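Local atomic coordinates of esterase D (Lactobacillus rhamnosus, PDB entry 3DYI), a protein that probably hydrolyses carboxylic esters, as a member of the alpha/beta-hydrolase superfamily. Residues G103-M108 and F123-L128. Residues are numbered along the deposited sequence; the frame is centred on the assembly and turned at random.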
ATOM      1  N   GLY A 103       2.008   1.786  -0.913  1.00 19.76           N
ATOM      2  CA  GLY A 103       2.018   1.366   0.487  1.00 19.47           C
ATOM      3  C   GLY A 103       2.676   0.017   0.718  1.00 19.77           C
ATOM      4  O   GLY A 103       3.268  -0.214   1.773  1.00 19.57           O
ATOM      5  N   GLY A 104       2.563  -0.871  -0.272  1.00 19.58           N
ATOM      6  CA  GLY A 104       3.168  -2.206  -0.218  1.00 19.59           C
ATOM      7  C   GLY A 104       4.682  -2.155  -0.145  1.00 19.62           C
ATOM      8  O   GLY A 104       5.308  -2.992   0.513  1.00 19.64           O
ATOM      9  N   ILE A 105       5.269  -1.178  -0.835  1.00 19.64           N
ATOM     10  CA  ILE A 105       6.715  -0.965  -0.805  1.00 19.84           C
ATOM     11  C   ILE A 105       7.157  -0.711   0.636  1.00 19.98           C
ATOM     12  O   ILE A 105       8.102  -1.332   1.124  1.00 20.04           O
ATOM     13  CB  ILE A 105       7.151   0.212  -1.728  1.00 19.62           C
ATOM     14  CG1 ILE A 105       6.751  -0.069  -3.182  1.00 19.76           C
ATOM     15  CG2 ILE A 105       8.658   0.462  -1.617  1.00 20.31           C
ATOM     16  CD1 ILE A 105       6.830   1.166  -4.111  1.00 19.95           C
ATOM     17  N   PHE A 106       6.451   0.186   1.320  1.00 19.72           N
ATOM     18  CA  PHE A 106       6.788   0.502   2.707  1.00 20.05           C
ATOM     19  C   PHE A 106       6.464  -0.630   3.675  1.00 19.96           C
ATOM     20  O   PHE A 106       7.187  -0.828   4.651  1.00 19.98           O
ATOM     21  CB  PHE A 106       6.138   1.817   3.137  1.00 20.00           C
ATOM     22  CG  PHE A 106       6.448   2.960   2.217  1.00 20.36           C
ATOM     23  CD1 PHE A 106       7.770   3.316   1.947  1.00 21.28           C
ATOM     24  CD2 PHE A 106       5.421   3.677   1.608  1.00 21.13           C
ATOM     25  CE1 PHE A 106       8.059   4.380   1.087  1.00 20.36           C
ATOM     26  CE2 PHE A 106       5.703   4.737   0.748  1.00 20.00           C
ATOM     27  CZ  PHE A 106       7.022   5.084   0.482  1.00 20.78           C
ATOM     28  N   ALA A 107       5.397  -1.379   3.390  1.00 20.04           N
ATOM     29  CA  ALA A 107       5.058  -2.565   4.176  1.00 19.87           C
ATOM     30  C   ALA A 107       6.203  -3.575   4.139  1.00 19.90           C
ATOM     31  O   ALA A 107       6.611  -4.114   5.172  1.00 19.94           O
ATOM     32  CB  ALA A 107       3.768  -3.200   3.662  1.00 20.09           C
ATOM     33  N   MET A 108       6.731  -3.825   2.944  1.00 20.02           N
ATOM     34  CA  MET A 108       7.837  -4.773   2.809  1.00 20.25           C
ATOM     35  C   MET A 108       9.116  -4.259   3.479  1.00 20.40           C
ATOM     36  O   MET A 108       9.829  -5.030   4.120  1.00 20.30           O
ATOM     37  CB  MET A 108       8.066  -5.156   1.345  1.00 20.12           C
ATOM     38  CG  MET A 108       6.914  -5.969   0.735  1.00 20.74           C
ATOM     39  SD  MET A 108       6.386  -7.422   1.697  1.00 23.25           S
ATOM     40  CE  MET A 108       7.925  -8.334   1.812  1.00 22.77           C
ATOM     41  N   PHE A 123      -0.802  -5.788  -1.335  1.00 20.24           N
ATOM     42  CA  PHE A 123      -1.940  -5.865  -2.235  1.00 20.27           C
ATOM     43  C   PHE A 123      -1.539  -5.136  -3.518  1.00 20.63           C
ATOM     44  O   PHE A 123      -1.293  -3.921  -3.492  1.00 20.70           O
ATOM     45  CB  PHE A 123      -3.176  -5.184  -1.636  1.00 20.50           C
ATOM     46  CG  PHE A 123      -3.446  -5.530  -0.194  1.00 20.20           C
ATOM     47  CD1 PHE A 123      -3.338  -6.843   0.272  1.00 19.56           C
ATOM     48  CD2 PHE A 123      -3.853  -4.538   0.692  1.00 20.00           C
ATOM     49  CE1 PHE A 123      -3.607  -7.151   1.608  1.00 20.71           C
ATOM     50  CE2 PHE A 123      -4.129  -4.842   2.030  1.00 19.07           C
ATOM     51  CZ  PHE A 123      -4.007  -6.152   2.480  1.00 20.16           C
ATOM     52  N   SER A 124      -1.467  -5.876  -4.625  1.00 21.10           N
ATOM     53  CA  SER A 124      -1.049  -5.331  -5.922  1.00 21.36           C
ATOM     54  C   SER A 124       0.190  -4.432  -5.817  1.00 21.94           C
ATOM     55  O   SER A 124       0.164  -3.258  -6.211  1.00 21.92           O
ATOM     56  CB  SER A 124      -2.218  -4.603  -6.614  1.00 21.34           C
ATOM     57  OG  SER A 124      -3.284  -5.503  -6.910  1.00 21.35           O
ATOM     58  N   SER A 125       1.266  -4.999  -5.272  1.00 22.02           N
ATOM     59  CA  SER A 125       2.543  -4.299  -5.132  1.00 22.94           C
ATOM     60  C   SER A 125       3.706  -5.266  -5.362  1.00 23.46           C
ATOM     61  O   SER A 125       4.248  -5.829  -4.406  1.00 23.74           O
ATOM     62  CB  SER A 125       2.654  -3.636  -3.756  1.00 22.73           C
ATOM     63  OG  SER A 125       3.772  -2.757  -3.701  1.00 22.26           O
ATOM     64  N   PRO A 126       4.079  -5.478  -6.638  1.00 24.20           N
ATOM     65  CA  PRO A 126       5.155  -6.411  -7.002  1.00 24.53           C
ATOM     66  C   PRO A 126       6.548  -6.032  -6.466  1.00 24.81           C
ATOM     67  O   PRO A 126       7.444  -6.877  -6.455  1.00 25.18           O
ATOM     68  CB  PRO A 126       5.139  -6.380  -8.534  1.00 24.72           C
ATOM     69  CG  PRO A 126       3.770  -5.865  -8.897  1.00 25.21           C
ATOM     70  CD  PRO A 126       3.464  -4.871  -7.830  1.00 24.27           C
ATOM     71  N   ILE A 127       6.710  -4.781  -6.023  1.00 25.06           N
ATOM     72  CA  ILE A 127       7.968  -4.255  -5.450  1.00 24.92           C
ATOM     73  C   ILE A 127       9.064  -4.063  -6.505  1.00 25.37           C
ATOM     74  O   ILE A 127       9.567  -2.952  -6.698  1.00 25.33           O
ATOM     75  CB  ILE A 127       8.514  -5.108  -4.247  1.00 24.87           C
ATOM     76  CG1 ILE A 127       7.418  -5.401  -3.206  1.00 24.69           C
ATOM     77  CG2 ILE A 127       9.736  -4.431  -3.614  1.00 24.96           C
ATOM     78  CD1 ILE A 127       6.800  -4.174  -2.540  1.00 23.76           C
ATOM     79  N   LEU A 128       9.436  -5.149  -7.173  1.00 25.50           N
ATOM     80  CA  LEU A 128      10.369  -5.080  -8.295  1.00 26.16           C
ATOM     81  C   LEU A 128       9.798  -4.145  -9.364  1.00 26.09           C
ATOM     82  O   LEU A 128       8.662  -4.329  -9.804  1.00 26.23           O
ATOM     83  CB  LEU A 128      10.618  -6.480  -8.869  1.00 25.94           C
ATOM     84  CG  LEU A 128      11.500  -7.449  -8.067  1.00 26.56           C
ATOM     85  CD1 LEU A 128      10.891  -7.836  -6.719  1.00 27.05           C
ATOM     86  CD2 LEU A 128      11.754  -8.694  -8.893  1.00 26.83           C
TER
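I127 pushes the end of its side chain against the helix at G104, I105 and M108, and this is where the fit is tight. The methyl I127 CD1 lies 3.6 Å from both I105 CA and G104 O, the latter already taken by M108 N in the helix. M108 CG closes in on I127 CD1 at 3.7 Å, the two side chains crossing at about a right angle. I127 CG1 stands anti to the carbonyl carbon (chi1 -49°), and a second bend at chi2 brings CD1 onto the helix. Two residues before I127, S125 faces G104, where the missing side chain allows S125 CB to come within 3.9 Å of G104 CA. The start of helix 102-113 is consistent with the nucleophile elbow of an alpha/beta hydrolase, in which G103 would be the last glycine of the GxSxG motif, while 123-128 leaves the end of the next parallel strand, 119-123. S125 OG, anti to its own N, hydrogen-bonds O of S101, the predicted nucleophile, and so ties the loop to the elbow. S125 OG merely passes I105 N, at 3.6 Å. The looser flank is I105 against I127: their side chains slide past each other in opposite directions, I105 CG1 to I127 CD1 4.2 Å, and the I105 side chain also packs on I169, F172 and V176 of helix 162-178. Beyond I127 the loop reaches partly exposed L128.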